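PDB 5WXU: 11S globulin, which binds the plant hormone auxin (indole-3-acetic acid) and probably serves as a seed storage protein, as a hexameric member of the 11S globulin family. Local coordinates for the interface of chains A and B and the interface of chains A and C. Sequence-based numbering; all coordinates share one arbitrary frame. Chains: chain A/B/C, 11S globulin.

Contact 1: the interface of chains A and B. Residues chain A 429, 433-434, 437; chain B 92, 95, 169, 202.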
loop_
_atom_site.group_PDB
_atom_site.type_symbol
_atom_site.label_atom_id
_atom_site.label_comp_id
_atom_site.label_asym_id
_atom_site.label_seq_id
_atom_site.Cartn_x
_atom_site.Cartn_y
_atom_site.Cartn_z
ATOM N N VAL A 429 -24.893 16.411 14.953
ATOM C CA VAL A 429 -26.029 16.752 14.178
ATOM C C VAL A 429 -26.516 18.059 14.763
ATOM O O VAL A 429 -26.478 18.243 15.972
ATOM C CB VAL A 429 -27.066 15.630 14.255
ATOM C CG1 VAL A 429 -28.368 16.023 13.610
ATOM C CG2 VAL A 429 -26.557 14.434 13.484
ATOM N N VAL A 433 -32.107 19.885 13.892
ATOM C CA VAL A 433 -32.623 18.659 13.329
ATOM C C VAL A 433 -33.310 17.879 14.426
ATOM O O VAL A 433 -34.362 17.297 14.227
ATOM C CB VAL A 433 -31.457 17.855 12.663
ATOM C CG1 VAL A 433 -31.857 16.438 12.261
ATOM C CG2 VAL A 433 -30.835 18.667 11.535
ATOM N N TRP A 434 -32.683 17.792 15.578
ATOM C CA TRP A 434 -33.293 16.992 16.626
ATOM C C TRP A 434 -34.619 17.632 17.165
ATOM O O TRP A 434 -35.565 16.894 17.404
ATOM C CB TRP A 434 -32.349 16.747 17.773
ATOM C CG TRP A 434 -31.069 16.066 17.359
ATOM C CD1 TRP A 434 -29.820 16.455 17.721
ATOM C CD2 TRP A 434 -30.919 14.821 16.659
ATOM N NE1 TRP A 434 -28.878 15.570 17.210
ATOM C CE2 TRP A 434 -29.549 14.560 16.577
ATOM C CE3 TRP A 434 -31.784 13.979 15.987
ATOM C CZ2 TRP A 434 -29.043 13.426 15.900
ATOM C CZ3 TRP A 434 -31.295 12.855 15.333
ATOM C CH2 TRP A 434 -29.920 12.579 15.331
ATOM N N VAL A 437 -37.136 16.596 14.531
ATOM C CA VAL A 437 -37.416 15.193 14.389
ATOM C C VAL A 437 -38.094 14.637 15.651
ATOM O O VAL A 437 -38.969 13.816 15.547
ATOM C CB VAL A 437 -36.125 14.413 14.111
ATOM C CG1 VAL A 437 -36.356 12.913 14.196
ATOM C CG2 VAL A 437 -35.548 14.766 12.744
ATOM N N LEU B 92 -37.203 17.822 5.920
ATOM C CA LEU B 92 -36.043 17.249 6.624
ATOM C C LEU B 92 -36.126 15.726 6.596
ATOM O O LEU B 92 -37.090 15.129 7.113
ATOM C CB LEU B 92 -35.968 17.829 8.040
ATOM C CG LEU B 92 -35.009 17.207 9.043
ATOM C CD1 LEU B 92 -33.584 17.352 8.463
ATOM C CD2 LEU B 92 -35.119 17.904 10.395
ATOM N N PRO B 95 -32.291 11.644 10.029
ATOM C CA PRO B 95 -31.046 10.925 9.961
ATOM C C PRO B 95 -31.164 9.410 10.057
ATOM O O PRO B 95 -31.966 8.869 10.815
ATOM C CB PRO B 95 -30.301 11.451 11.166
ATOM C CG PRO B 95 -30.956 12.798 11.508
ATOM C CD PRO B 95 -32.343 12.516 11.212
ATOM N N TRP B 169 -28.175 12.739 6.780
ATOM C CA TRP B 169 -29.491 13.392 6.769
ATOM C C TRP B 169 -29.475 14.427 5.724
ATOM O O TRP B 169 -28.424 14.809 5.243
ATOM C CB TRP B 169 -29.854 14.010 8.135
ATOM C CG TRP B 169 -28.890 15.040 8.670
ATOM C CD1 TRP B 169 -27.788 14.801 9.500
ATOM C CD2 TRP B 169 -28.858 16.450 8.426
ATOM N NE1 TRP B 169 -27.091 15.939 9.754
ATOM C CE2 TRP B 169 -27.724 16.984 9.130
ATOM C CE3 TRP B 169 -29.664 17.339 7.682
ATOM C CZ2 TRP B 169 -27.358 18.302 9.072
ATOM C CZ3 TRP B 169 -29.325 18.648 7.709
ATOM C CH2 TRP B 169 -28.238 19.148 8.393
ATOM N N LEU B 202 -32.728 7.531 13.236
ATOM C CA LEU B 202 -32.642 8.172 14.585
ATOM C C LEU B 202 -33.854 9.094 14.717
ATOM O O LEU B 202 -33.788 10.294 14.513
ATOM C CB LEU B 202 -31.381 8.927 14.765
ATOM C CG LEU B 202 -30.143 8.014 14.936
ATOM C CD1 LEU B 202 -29.800 7.133 13.777
ATOM C CD2 LEU B 202 -28.974 8.905 15.319
#
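Helix 431-438 of chain A, with regular helical backbone angles from A:Val433 to A:Val437, lies against chain B, where B:Leu92 and B:Pro95 belong to extended strand 91-98 and B:Trp169 to strand 168-172. This is a helix-on-barrel contact between two subunits of an 11S globulin, a bicupin seed protein; the helix comes from the C-terminal half of chain A and meets strands of the N-terminal cupin of chain B. A:Val433 divides its two methyls between partners. CG1, anti to the backbone N (chi1 170°), meets the ring carbon CG of B:Pro95 at 3.8 Å. The other branch, CG2, sits over one face of the B:Trp169 indole, 4.0 Å from the centroid of the six-membered ring, in a CH-pi contact. At the five-membered end of the same indole, A:Val429 slides past in the opposite direction, its CG2 4.1 Å from NE1 of B:Trp169. The CD2 branch of B:Leu92 approaches roughly at right angles and packs against both CA of A:Val433 (3.9 Å) and CG2 of A:Val437. The same CG of B:Pro95 also meets A:Trp434, which presents the far rim of its six-membered ring: CZ3 lies 3.8 Å from B:Pro95 CG, and CH2 lies 3.8 Å from CD2 of B:Leu202. Within chain A, CG1 of A:Val429 lies 3.4 Å above the plane of the A:Trp434 indole, toward its rim, bracing the ring from one face.

Contact 2: the interface of chains A and B. Residues chain A 343, 346, 395, 420, 458; chain B 234, 237-238.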
loop_
_atom_site.group_PDB
_atom_site.type_symbol
_atom_site.label_atom_id
_atom_site.label_comp_id
_atom_site.label_asym_id
_atom_site.label_seq_id
_atom_site.Cartn_x
_atom_site.Cartn_y
_atom_site.Cartn_z
ATOM N N MET A 343 -22.076 2.007 32.907
ATOM C CA MET A 343 -22.533 1.630 31.603
ATOM C C MET A 343 -21.474 1.973 30.555
ATOM O O MET A 343 -20.591 2.814 30.751
ATOM C CB MET A 343 -23.823 2.402 31.265
ATOM C CG MET A 343 -25.051 2.024 32.009
ATOM S SD MET A 343 -26.321 3.325 31.682
ATOM C CE MET A 343 -27.855 2.470 31.727
ATOM N N PRO A 346 -24.817 3.669 24.855
ATOM C CA PRO A 346 -25.511 3.072 23.760
ATOM C C PRO A 346 -24.857 3.386 22.392
ATOM O O PRO A 346 -24.375 4.446 22.218
ATOM C CB PRO A 346 -26.889 3.708 23.785
ATOM C CG PRO A 346 -27.022 4.408 25.077
ATOM C CD PRO A 346 -25.628 4.674 25.555
ATOM N N LEU A 395 -27.056 -1.523 24.435
ATOM C CA LEU A 395 -26.791 -0.819 25.697
ATOM C C LEU A 395 -26.373 -1.845 26.709
ATOM O O LEU A 395 -26.949 -2.921 26.703
ATOM C CB LEU A 395 -28.112 -0.282 26.240
ATOM C CG LEU A 395 -28.744 0.936 25.675
ATOM C CD1 LEU A 395 -29.644 0.522 24.523
ATOM C CD2 LEU A 395 -29.430 1.638 26.881
ATOM N N VAL A 420 -24.451 8.626 22.927
ATOM C CA VAL A 420 -24.375 9.435 24.149
ATOM C C VAL A 420 -22.963 9.808 24.385
ATOM O O VAL A 420 -22.052 9.042 24.016
ATOM C CB VAL A 420 -24.848 8.608 25.392
ATOM C CG1 VAL A 420 -24.588 9.349 26.682
ATOM C CG2 VAL A 420 -26.320 8.287 25.289
ATOM N N LEU A 458 -19.580 5.394 31.112
ATOM C CA LEU A 458 -20.455 6.304 31.891
ATOM C C LEU A 458 -20.287 5.977 33.363
ATOM O O LEU A 458 -20.317 4.818 33.754
ATOM C CB LEU A 458 -21.877 6.181 31.479
ATOM C CG LEU A 458 -22.172 6.448 29.996
ATOM C CD1 LEU A 458 -23.631 6.210 29.731
ATOM C CD2 LEU A 458 -21.802 7.880 29.650
ATOM N N LEU B 234 -32.488 3.623 28.298
ATOM C CA LEU B 234 -31.914 4.641 27.455
ATOM C C LEU B 234 -31.859 6.045 28.100
ATOM O O LEU B 234 -30.854 6.796 27.967
ATOM C CB LEU B 234 -32.601 4.653 26.098
ATOM C CG LEU B 234 -32.013 5.663 25.110
ATOM C CD1 LEU B 234 -30.545 5.438 24.779
ATOM C CD2 LEU B 234 -32.830 5.516 23.828
ATOM N N ALA B 237 -28.950 6.118 30.573
ATOM C CA ALA B 237 -27.715 6.240 29.839
ATOM C C ALA B 237 -27.438 7.669 29.295
ATOM O O ALA B 237 -26.345 8.251 29.460
ATOM C CB ALA B 237 -27.710 5.179 28.741
ATOM N N SER B 238 -28.481 8.264 28.697
ATOM C CA SER B 238 -28.387 9.622 28.175
ATOM C C SER B 238 -28.423 10.795 29.179
ATOM O O SER B 238 -28.095 11.916 28.793
ATOM C CB SER B 238 -29.480 9.838 27.161
ATOM O OG SER B 238 -29.608 8.724 26.341
#
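No aromatic ring takes part; the nearest to a flat group is the shallow-puckered pyrrolidine of A:Pro346, which turns its CG-CD edge to helix 231-238 of chain B. There CG meets the CD1 methyl of B:Leu234 at 3.7 Å, the two side chains passing at a slant, and also touches CB of B:Ala237, 3.8 Å away. B:Ala237 is pressed from several directions. The thioether SD of A:Met343 reaches its CA at 3.7 Å, and a bend at chi3 (148°) brings the terminal methyl CE to B:Ala237 as well. CD1 of A:Leu458 approaches the carbonyl O of B:Ala237. A:Leu395 sends its CD2 branch to the backbone of B:Leu234, 3.9 Å from CA. At the end of the helix, A:Val420 straddles the chain: CG1 faces the carbonyl O of B:Ala237, while CG2 packs against B:Ser238, 3.8 Å from its CA. The hydroxyl OG of B:Ser238 turns back to donate a 2.8 Å hydrogen bond to the carbonyl O of B:Leu234, tilted 35° from the carbonyl plane, which fixes its rotation beside the valine methyl. Apolar side chains from strands and a loop of the C-terminal half of chain A thus seat a helix of the neighbouring 11S globulin subunit, contributing to assembly of the hexamer.

Contact 3: the interface of chains A and C. Residues chain A 303-306, 322; chain C 124, 150, 292.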
loop_
_atom_site.group_PDB
_atom_site.type_symbol
_atom_site.label_atom_id
_atom_site.label_comp_id
_atom_site.label_asym_id
_atom_site.label_seq_id
_atom_site.Cartn_x
_atom_site.Cartn_y
_atom_site.Cartn_z
ATOM N N GLU A 303 -3.864 -0.200 33.502
ATOM C CA GLU A 303 -2.933 0.781 32.952
ATOM C C GLU A 303 -2.858 0.707 31.419
ATOM O O GLU A 303 -2.402 1.639 30.790
ATOM C CB GLU A 303 -1.562 0.707 33.716
ATOM C CG GLU A 303 -0.405 -0.114 33.097
ATOM C CD GLU A 303 0.877 -0.178 33.990
ATOM O OE1 GLU A 303 0.842 0.234 35.186
ATOM O OE2 GLU A 303 1.940 -0.625 33.486
ATOM N N ARG A 304 -3.349 -0.379 30.816
ATOM C CA ARG A 304 -3.369 -0.611 29.343
ATOM C C ARG A 304 -4.678 0.037 28.767
ATOM O O ARG A 304 -4.923 0.042 27.572
ATOM C CB ARG A 304 -3.309 -2.137 29.056
ATOM C CG ARG A 304 -3.634 -2.609 27.633
ATOM C CD ARG A 304 -2.640 -1.998 26.621
ATOM N NE ARG A 304 -2.929 -2.455 25.274
ATOM C CZ ARG A 304 -4.008 -2.098 24.563
ATOM N NH1 ARG A 304 -4.859 -1.189 24.991
ATOM N NH2 ARG A 304 -4.210 -2.624 23.347
ATOM N N ALA A 305 -5.497 0.642 29.607
ATOM C CA ALA A 305 -6.724 1.216 29.203
ATOM C C ALA A 305 -6.492 2.297 28.199
ATOM O O ALA A 305 -5.528 3.088 28.323
ATOM C CB ALA A 305 -7.370 1.847 30.440
ATOM N N ASP A 306 -7.373 2.357 27.246
ATOM C CA ASP A 306 -7.383 3.434 26.234
ATOM C C ASP A 306 -8.482 4.475 26.563
ATOM O O ASP A 306 -8.345 5.628 26.190
ATOM C CB ASP A 306 -7.609 2.822 24.897
ATOM C CG ASP A 306 -6.437 1.913 24.478
ATOM O OD1 ASP A 306 -5.241 2.367 24.559
ATOM O OD2 ASP A 306 -6.728 0.750 24.106
ATOM N N ASN A 322 -2.096 -1.402 17.234
ATOM C CA ASN A 322 -1.508 -2.023 18.450
ATOM C C ASN A 322 -0.709 -3.331 18.129
ATOM O O ASN A 322 0.435 -3.520 18.650
ATOM C CB ASN A 322 -2.620 -2.314 19.520
ATOM C CG ASN A 322 -3.614 -1.151 19.758
ATOM O OD1 ASN A 322 -4.885 -1.307 19.844
ATOM N ND2 ASN A 322 -3.049 0.055 19.844
ATOM N N PHE C 124 -9.004 9.952 29.261
ATOM C CA PHE C 124 -8.744 9.629 30.664
ATOM C C PHE C 124 -9.458 10.755 31.426
ATOM O O PHE C 124 -9.104 11.902 31.346
ATOM C CB PHE C 124 -7.260 9.610 30.990
ATOM C CG PHE C 124 -6.602 8.298 30.762
ATOM C CD1 PHE C 124 -7.025 7.457 29.761
ATOM C CD2 PHE C 124 -5.598 7.859 31.601
ATOM C CE1 PHE C 124 -6.419 6.204 29.574
ATOM C CE2 PHE C 124 -5.009 6.631 31.457
ATOM C CZ PHE C 124 -5.432 5.784 30.415
ATOM N N LYS C 150 -4.391 9.786 27.207
ATOM C CA LYS C 150 -3.813 8.605 27.812
ATOM C C LYS C 150 -2.438 8.879 28.338
ATOM O O LYS C 150 -1.638 9.533 27.679
ATOM C CB LYS C 150 -3.725 7.468 26.769
ATOM C CG LYS C 150 -3.007 6.236 27.282
ATOM C CD LYS C 150 -3.235 5.006 26.410
ATOM C CE LYS C 150 -2.777 3.763 27.159
ATOM N NZ LYS C 150 -3.268 2.512 26.537
ATOM N N THR C 292 -5.324 5.577 19.651
ATOM C CA THR C 292 -4.786 4.489 20.567
ATOM C C THR C 292 -3.502 3.812 20.262
ATOM O O THR C 292 -3.210 2.761 20.899
ATOM C CB THR C 292 -5.776 3.250 20.652
ATOM O OG1 THR C 292 -5.799 2.396 19.427
ATOM C CG2 THR C 292 -7.067 3.820 21.081
HETATM O O HOH W 1 -3.413 1.053 22.955
#
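C:Lys150 reaches into chain A; its CG stands anti to the backbone N (chi1 174°) and the chain is extended beyond it. From CB the chain runs to CG, which comes within 4.2 Å of the carbonyl O of A:Ala305; CD and CE continue past this oxygen and cross the carboxylate of A:Asp306 at a slant. At the tip, the terminal amine NZ forms a salt bridge and hydrogen bond with OD1 of A:Asp306 at 2.8 Å, approaching from above the carboxylate plane, 44° out of it. Weak hydrogen bonds also lead from NZ to the carbonyl O atoms of A:Arg304 and A:Ala305, so the lysine tip is met by backbone and carboxylate oxygens together. The second carboxylate oxygen, OD2, takes a 2.8 Å hydrogen bond from NH1 of A:Arg304 on its syn side, 33° out of the carboxylate plane. This intrachain salt bridge steadies the carboxylate for C:Lys150, and cations on both oxygens would probably favour its charged form. C:Phe124 turns its ring edge, in plane, toward the carbonyl O of A:Ala305, and CA of C:Lys150 lies over the centre of one face. Farther along, ND2 of A:Asn322 donates to the carbonyl O of C:Thr292 at 2.9 Å, from above the carbonyl plane; a water joins that same oxygen to OD1 of A:Asp306. In the fold, 3-10 helix 302-304, the loop after it and, past strand 313-318, the loop of A:Asn322, all in the C-terminal half of chain A, face strand 124-126, a loop and 3-10 helix 290-292 of chain C.

Contact 1 and contact 2 belong to the same A–B interface, their C-alpha centres about 20 Å apart, and both pair a helix of one chain with strand and loop residues of the other. The direction reverses: chain A supplies helix 431-438 in contact 1, whereas chain B supplies helix 231-238 in contact 2. Contact 3 joins chains A and C, its C-alpha centre about 21 Å from that of contact 2 and 33 Å from that of contact 1. Its patch is largely polar, and the two-fold A–C interface gives it a twin with the chains exchanged. Chain A thus engages two neighbours at once, which is consistent with the hexamer.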